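Local coordinates for pyrroline-5-carboxylate reductase catalytic N-terminal domain-containing protein (Sinorhizobium meliloti, PDB 4HUJ) that is of unknown function but is probably an oxidoreductase that binds a dinucleotide cofactor through a Rossmann-type domain, at residues 115-118 / 123-126; 128-133 / 205-210; 203-206 / 211-214. One frame throughout, in Å; residues are numbered along the deposited sequence.

Contact 1. Residues 115-118 / 123-126; sequences AIDF and PRDL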
loop_
_atom_site.group_PDB
_atom_site.type_symbol
_atom_site.label_atom_id
_atom_site.label_comp_id
_atom_site.label_asym_id
_atom_site.label_seq_id
_atom_site.Cartn_x
_atom_site.Cartn_y
_atom_site.Cartn_z
ATOM N N ALA A 115 8.653 -6.681 6.996
ATOM C CA ALA A 115 9.796 -7.581 6.906
ATOM C C ALA A 115 9.761 -8.542 8.084
ATOM O O ALA A 115 10.130 -8.190 9.206
ATOM C CB ALA A 115 11.104 -6.798 6.860
ATOM N N ILE A 116 9.276 -9.752 7.816
ATOM C CA ILE A 116 9.002 -10.752 8.847
ATOM C C ILE A 116 9.762 -12.025 8.496
ATOM O O ILE A 116 9.787 -12.424 7.331
ATOM C CB ILE A 116 7.492 -11.087 8.901
ATOM C CG1 ILE A 116 6.647 -9.817 9.084
ATOM C CG2 ILE A 116 7.193 -12.090 10.026
ATOM C CD1 ILE A 116 5.155 -10.033 8.834
ATOM N N ASP A 117 10.368 -12.666 9.497
ATOM C CA ASP A 117 11.091 -13.922 9.274
ATOM C C ASP A 117 10.199 -15.140 9.457
ATOM O O ASP A 117 9.339 -15.157 10.331
ATOM C CB ASP A 117 12.286 -14.040 10.221
ATOM C CG ASP A 117 13.454 -13.169 9.807
ATOM O OD1 ASP A 117 13.389 -12.535 8.731
ATOM O OD2 ASP A 117 14.447 -13.121 10.565
ATOM N N PHE A 118 10.442 -16.154 8.627
ATOM C CA PHE A 118 9.765 -17.448 8.667
ATOM C C PHE A 118 10.768 -18.457 9.217
ATOM O O PHE A 118 11.935 -18.425 8.818
ATOM C CB PHE A 118 9.381 -17.826 7.234
ATOM C CG PHE A 118 8.593 -19.106 7.108
ATOM C CD1 PHE A 118 9.239 -20.341 7.090
ATOM C CD2 PHE A 118 7.210 -19.071 6.966
ATOM C CE1 PHE A 118 8.513 -21.525 6.967
ATOM C CE2 PHE A 118 6.471 -20.254 6.827
ATOM C CZ PHE A 118 7.128 -21.480 6.825
ATOM N N PRO A 123 10.258 -9.974 13.845
ATOM C CA PRO A 123 10.766 -8.926 12.970
ATOM C C PRO A 123 12.138 -9.298 12.446
ATOM O O PRO A 123 12.985 -9.806 13.198
ATOM C CB PRO A 123 10.875 -7.716 13.897
ATOM C CG PRO A 123 9.923 -8.002 14.998
ATOM C CD PRO A 123 10.027 -9.470 15.212
ATOM N N ARG A 124 12.342 -9.064 11.157
ATOM C CA ARG A 124 13.604 -9.358 10.513
ATOM C C ARG A 124 14.749 -8.525 11.085
ATOM O O ARG A 124 14.564 -7.359 11.437
ATOM C CB ARG A 124 13.481 -9.110 9.014
ATOM C CG ARG A 124 14.701 -9.531 8.225
ATOM C CD ARG A 124 14.375 -9.646 6.766
ATOM N NE ARG A 124 13.387 -10.686 6.508
ATOM C CZ ARG A 124 13.026 -11.094 5.298
ATOM N NH1 ARG A 124 13.578 -10.565 4.210
ATOM N NH2 ARG A 124 12.113 -12.037 5.180
ATOM N N ASP A 125 15.931 -9.137 11.182
ATOM C CA ASP A 125 17.147 -8.396 11.496
ATOM C C ASP A 125 17.647 -7.714 10.222
ATOM O O ASP A 125 18.119 -8.375 9.291
ATOM C CB ASP A 125 18.214 -9.331 12.098
ATOM C CG ASP A 125 19.481 -8.593 12.537
ATOM O OD1 ASP A 125 19.621 -7.377 12.279
ATOM O OD2 ASP A 125 20.352 -9.251 13.146
ATOM N N LEU A 126 17.520 -6.388 10.178
ATOM C CA LEU A 126 17.996 -5.601 9.045
ATOM C C LEU A 126 19.157 -4.710 9.462
ATOM O O LEU A 126 19.420 -3.677 8.841
ATOM C CB LEU A 126 16.861 -4.765 8.449
ATOM C CG LEU A 126 15.701 -5.579 7.874
ATOM C CD1 LEU A 126 14.532 -4.660 7.569
ATOM C CD2 LEU A 126 16.142 -6.331 6.630
#

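Contact 2. Residues 128-133 / 205-210; sequences GRLSTE and IQQFGR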
loop_
_atom_site.group_PDB
_atom_site.type_symbol
_atom_site.label_atom_id
_atom_site.label_comp_id
_atom_site.label_asym_id
_atom_site.label_seq_id
_atom_site.Cartn_x
_atom_site.Cartn_y
_atom_site.Cartn_z
ATOM N N GLY A 128 19.472 -2.848 12.085
ATOM C CA GLY A 128 19.024 -1.556 12.612
ATOM C C GLY A 128 18.341 -0.650 11.602
ATOM O O GLY A 128 17.623 0.283 11.990
ATOM N N ARG A 129 18.561 -0.912 10.313
ATOM C CA ARG A 129 17.955 -0.124 9.235
ATOM C C ARG A 129 16.449 -0.339 9.196
ATOM O O ARG A 129 15.960 -1.410 9.555
ATOM C CB ARG A 129 18.545 -0.499 7.876
ATOM C CG ARG A 129 20.040 -0.243 7.727
ATOM C CD ARG A 129 20.409 -0.131 6.264
ATOM N NE ARG A 129 19.878 1.097 5.674
ATOM C CZ ARG A 129 19.774 1.322 4.368
ATOM N NH1 ARG A 129 20.157 0.401 3.492
ATOM N NH2 ARG A 129 19.280 2.477 3.939
ATOM N N LEU A 130 15.721 0.681 8.758
ATOM C CA LEU A 130 14.270 0.562 8.629
ATOM C C LEU A 130 13.913 -0.112 7.307
ATOM O O LEU A 130 14.518 0.170 6.277
ATOM C CB LEU A 130 13.613 1.941 8.740
ATOM C CG LEU A 130 13.985 2.722 10.006
ATOM C CD1 LEU A 130 13.352 4.107 9.988
ATOM C CD2 LEU A 130 13.603 1.956 11.273
ATOM N N SER A 131 12.925 -1.003 7.330
ATOM C CA SER A 131 12.568 -1.741 6.118
ATOM C C SER A 131 12.147 -0.815 4.975
ATOM O O SER A 131 12.494 -1.059 3.821
ATOM C CB SER A 131 11.484 -2.785 6.401
ATOM O OG SER A 131 10.322 -2.183 6.939
ATOM N N THR A 132 11.415 0.248 5.297
ATOM C CA THR A 132 10.926 1.166 4.267
ATOM C C THR A 132 12.061 2.019 3.678
ATOM O O THR A 132 11.982 2.448 2.519
ATOM C CB THR A 132 9.751 2.027 4.782
ATOM O OG1 THR A 132 8.697 1.157 5.210
ATOM C CG2 THR A 132 9.211 2.931 3.684
ATOM N N GLU A 133 13.112 2.246 4.464
ATOM C CA GLU A 133 14.337 2.898 3.961
ATOM C C GLU A 133 15.045 2.014 2.934
ATOM O O GLU A 133 15.539 2.514 1.917
ATOM C CB GLU A 133 15.309 3.228 5.100
ATOM C CG GLU A 133 14.860 4.322 6.064
ATOM C CD GLU A 133 15.825 4.508 7.249
ATOM O OE1 GLU A 133 16.488 3.523 7.690
ATOM O OE2 GLU A 133 15.918 5.649 7.748
ATOM N N ILE A 205 7.604 2.764 15.922
ATOM C CA ILE A 205 6.172 2.636 16.251
ATOM C C ILE A 205 5.288 2.001 15.164
ATOM O O ILE A 205 4.343 1.296 15.494
ATOM C CB ILE A 205 5.514 3.953 16.773
ATOM C CG1 ILE A 205 5.615 5.063 15.739
ATOM C CG2 ILE A 205 6.088 4.392 18.181
ATOM C CD1 ILE A 205 4.725 6.264 16.060
ATOM N N GLN A 206 5.605 2.234 13.891
ATOM C CA GLN A 206 4.781 1.737 12.787
ATOM C C GLN A 206 5.372 0.512 12.073
ATOM O O GLN A 206 4.695 -0.143 11.272
ATOM C CB GLN A 206 4.526 2.857 11.766
ATOM C CG GLN A 206 3.385 2.559 10.791
ATOM C CD GLN A 206 3.354 3.524 9.615
ATOM O OE1 GLN A 206 3.787 4.679 9.725
ATOM N NE2 GLN A 206 2.844 3.053 8.483
ATOM N N GLN A 207 6.641 0.212 12.331
ATOM C CA GLN A 207 7.257 -0.951 11.707
ATOM C C GLN A 207 6.774 -2.225 12.390
ATOM O O GLN A 207 6.450 -2.211 13.575
ATOM C CB GLN A 207 8.780 -0.845 11.781
ATOM C CG GLN A 207 9.500 -1.773 10.815
ATOM C CD GLN A 207 10.985 -1.483 10.749
ATOM O OE1 GLN A 207 11.769 -1.999 11.546
ATOM N NE2 GLN A 207 11.377 -0.657 9.800
ATOM N N PHE A 208 6.728 -3.323 11.640
ATOM C CA PHE A 208 6.371 -4.620 12.201
ATOM C C PHE A 208 7.105 -4.864 13.525
ATOM O O PHE A 208 8.307 -4.590 13.640
ATOM C CB PHE A 208 6.690 -5.745 11.208
ATOM C CG PHE A 208 6.280 -7.106 11.695
ATOM C CD1 PHE A 208 4.952 -7.528 11.584
ATOM C CD2 PHE A 208 7.209 -7.959 12.279
ATOM C CE1 PHE A 208 4.563 -8.787 12.045
ATOM C CE2 PHE A 208 6.833 -9.218 12.744
ATOM C CZ PHE A 208 5.508 -9.634 12.626
ATOM N N GLY A 209 6.359 -5.339 14.517
ATOM C CA GLY A 209 6.910 -5.604 15.849
ATOM C C GLY A 209 6.749 -4.451 16.822
ATOM O O GLY A 209 7.053 -4.585 18.017
ATOM N N ARG A 210 6.250 -3.323 16.325
ATOM C CA ARG A 210 6.141 -2.101 17.133
ATOM C C ARG A 210 4.675 -1.799 17.494
ATOM O O ARG A 210 3.760 -2.388 16.903
ATOM C CB ARG A 210 6.814 -0.926 16.411
ATOM C CG ARG A 210 8.292 -1.156 16.033
ATOM C CD ARG A 210 9.125 -1.466 17.260
ATOM N NE ARG A 210 10.552 -1.398 16.967
ATOM C CZ ARG A 210 11.503 -1.294 17.891
ATOM N NH1 ARG A 210 11.188 -1.254 19.183
ATOM N NH2 ARG A 210 12.776 -1.230 17.522
#

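Contact 3. Residues 203-206 / 211-214; sequences GPIQ and PLVA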
loop_
_atom_site.group_PDB
_atom_site.type_symbol
_atom_site.label_atom_id
_atom_site.label_comp_id
_atom_site.label_asym_id
_atom_site.label_seq_id
_atom_site.Cartn_x
_atom_site.Cartn_y
_atom_site.Cartn_z
ATOM N N GLY A 203 9.684 4.678 12.598
ATOM C CA GLY A 203 10.468 3.447 12.759
ATOM C C GLY A 203 10.161 2.629 14.013
ATOM O O GLY A 203 9.840 1.442 13.917
ATOM N N PRO A 204 10.262 3.248 15.202
ATOM C CA PRO A 204 10.001 2.472 16.415
ATOM C C PRO A 204 8.522 2.307 16.776
ATOM O O PRO A 204 8.220 1.749 17.833
ATOM C CB PRO A 204 10.734 3.260 17.504
ATOM C CG PRO A 204 10.798 4.636 17.007
ATOM C CD PRO A 204 10.784 4.593 15.508
ATOM N N ILE A 205 7.604 2.764 15.922
ATOM C CA ILE A 205 6.172 2.636 16.251
ATOM C C ILE A 205 5.288 2.001 15.164
ATOM O O ILE A 205 4.343 1.296 15.494
ATOM C CB ILE A 205 5.514 3.953 16.773
ATOM C CG1 ILE A 205 5.615 5.063 15.739
ATOM C CG2 ILE A 205 6.088 4.392 18.181
ATOM C CD1 ILE A 205 4.725 6.264 16.060
ATOM N N GLN A 206 5.605 2.234 13.891
ATOM C CA GLN A 206 4.781 1.737 12.787
ATOM C C GLN A 206 5.372 0.512 12.073
ATOM O O GLN A 206 4.695 -0.143 11.272
ATOM C CB GLN A 206 4.526 2.857 11.766
ATOM C CG GLN A 206 3.385 2.559 10.791
ATOM C CD GLN A 206 3.354 3.524 9.615
ATOM O OE1 GLN A 206 3.787 4.679 9.725
ATOM N NE2 GLN A 206 2.844 3.053 8.483
ATOM N N PRO A 211 4.440 -0.885 18.464
ATOM C CA PRO A 211 3.113 -0.770 19.085
ATOM C C PRO A 211 1.900 -0.477 18.195
ATOM O O PRO A 211 0.779 -0.850 18.570
ATOM C CB PRO A 211 3.301 0.350 20.111
ATOM C CG PRO A 211 4.741 0.248 20.491
ATOM C CD PRO A 211 5.445 -0.087 19.199
ATOM N N LEU A 212 2.090 0.190 17.057
ATOM C CA LEU A 212 0.934 0.580 16.240
ATOM C C LEU A 212 0.533 -0.451 15.194
ATOM O O LEU A 212 -0.508 -0.313 14.543
ATOM C CB LEU A 212 1.129 1.957 15.596
ATOM C CG LEU A 212 1.311 3.120 16.572
ATOM C CD1 LEU A 212 1.373 4.446 15.818
ATOM C CD2 LEU A 212 0.227 3.162 17.659
ATOM N N VAL A 213 1.348 -1.485 15.037
ATOM C CA VAL A 213 1.028 -2.567 14.101
ATOM C C VAL A 213 -0.002 -3.503 14.730
ATOM O O VAL A 213 0.139 -3.908 15.891
ATOM C CB VAL A 213 2.294 -3.333 13.652
ATOM C CG1 VAL A 213 1.935 -4.512 12.755
ATOM C CG2 VAL A 213 3.235 -2.397 12.922
ATOM N N ALA A 214 -1.043 -3.809 13.955
ATOM C CA ALA A 214 -2.128 -4.712 14.349
ATOM C C ALA A 214 -2.988 -4.134 15.468
ATOM O O ALA A 214 -3.637 -4.871 16.218
ATOM C CB ALA A 214 -1.587 -6.099 14.714
#

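Contact 1. Residues 115-118 / 123-126
A bend at chi3 (-63°) in the otherwise extended side chain of Arg124 turns its guanidinium back to Asp117, whose own CG stands opposite the carbonyl carbon (chi1 -76°) and brings OD1 to meet it. The two side chains cross at about a right angle, with the carboxylate and guanidinium planes 35° apart. Arg124 NE donates to Asp117 OD1 at 2.9 Å in a salt bridge, meeting the oxygen nearly along its C-O bond. The same oxygen also rests against the aliphatic part of the arginine, 3.3 Å from Arg124 CG. One position earlier in the loop, Ile116 O accepts a second, similarly bent bond from Arg124 NH2 at 3.2 Å, the donor lying above the carbonyl plane. Both oxygens thus lie at the guanidinium edge, each somewhat tilted from its plane, and together they limit rotation of the group. Its third nitrogen, NH1, forms a salt bridge with Asp92, so the positive charge is shared between two aspartates. Alongside these bonds the main chains are bridged once, at Ile116 and Pro123, and the nearly straight bond from Arg124 N to Ala115 O measures 3.1 Å. Ala115 CB packs on Arg124 CB (4.0 Å) and Leu126 CD1 (4.1 Å), while Tyr91 touches both Ala115 and Arg124. The arrangement is a surface loop pinched at its base by one backbone bridge and the salt-bridged arginine. It rises after strand 108-111, and Asp92 belongs to the loop after the neighbouring parallel strand 84-88. Arg124 thereby joins two loops that follow adjacent parallel strands, as expected of a Rossmann-type fold.

Contact 2. Residues 128-133 / 205-210
Ser131 and Gln207 mark the nearest approach of the backbones, 7.8 Å between their CA atoms, where the first turn of helix 131-138 faces the chain leaving helix 199-206. That gap is spanned by one side chain. Gln207 places CG anti to its main-chain nitrogen (chi1 -163°) and then runs straight out, so that its carboxamide arrives at the beginning of the opposite helix. The modelled NE2 of Gln207 lies 2.9 Å from Ser131 N and 3.4 Å from Ser131 OG. The modelled NE2 of Gln207 is also 3.4 Å from Leu130 CA and 3.6 Å from Leu130 CB, whichever amide atom is really there, and the leucine CD2 is close by, giving the amide end an apolar flank. A chi1 of 58° leaves the Ser131 hydroxyl on the side of this amide. Leu130 is the N-cap residue, and Glu133 OE1 accepts from Leu130 N at 3.1 Å, which is the glutamate half of a capping box. On the other side, Gln207 begins a type II beta turn closed by the bond from Arg210 N to Gln207 O at 3.0 Å, with Gly209 at the third position, where a positive phi is usual. Next along the helix, Thr132 OG1 is bonded to Asp111 and Lys146. Chemically, two nitrogens as close as the modelled Gln207 NE2 and Ser131 N make an unlikely pair, and the carboxamide has probably been built turned over. Reversed, its oxygen would face the main-chain N-H of Ser131 and could accept from it, which the positive end of the helix dipole would probably also support.

Contact 3. Residues 203-206 / 211-214
The weakly bonded, kinked end of helix 199-206 and the chain that returns beside it meet across a short connection, and a single backbone bond closes the loop between them. Leu212 N donates to Ile205 O at 3.0 Å, approaching nearly along the carbonyl bond. The leucine also lays its CB against that oxygen, 3.3 Å from Ile205 O. The side chains of Ile205 and Leu212 then run alongside each other in the same direction, and their ends meet at 3.8 Å between Ile205 CD1 and Leu212 CD1. Ile205 reaches this position with CG1 lying between its backbone N and carbonyl carbon (chi1 60°). Pro211 adds its ring, with CD 3.6 Å from Pro204 O. Val213 pushes CG2 closely onto Gln206 O (3.2 Å), an oxygen that also accepts a hydrogen bond from Asn149 ND2. Leu196, in the loop after strand 192-195, touches both Ile205 and Leu212. The amide of Gln206 turns inward to the sheet, bonding Ser172 OG of strand 166-173 and Lys146 O of strand 143-147, while the backbone of Ala214 bonds to Thr150 in the loop before helix 153-156.

In the fold
The three contacts follow one another on one side of the molecule's centre, contact 2 in the middle: centres lie about 10 Å from contact 1 to contact 2 and about 8 Å from contact 2 to contact 3. Contacts 1 and 3 do not touch, their nearest atoms being about 7 Å apart. Phe208 makes the first connection, its CE1 3.5 Å from Ile116 CD1, with its ring also against Pro123. Contacts 2 and 3 share Ile205 and Gln206, and Leu130 CD2 lies 3.8 Å from Gly203 CA. The probable dinucleotide-binding segment is the glycine-rich motif (Gly30, Gly32, Gly35) where strand 26-30 passes into helix 32-44.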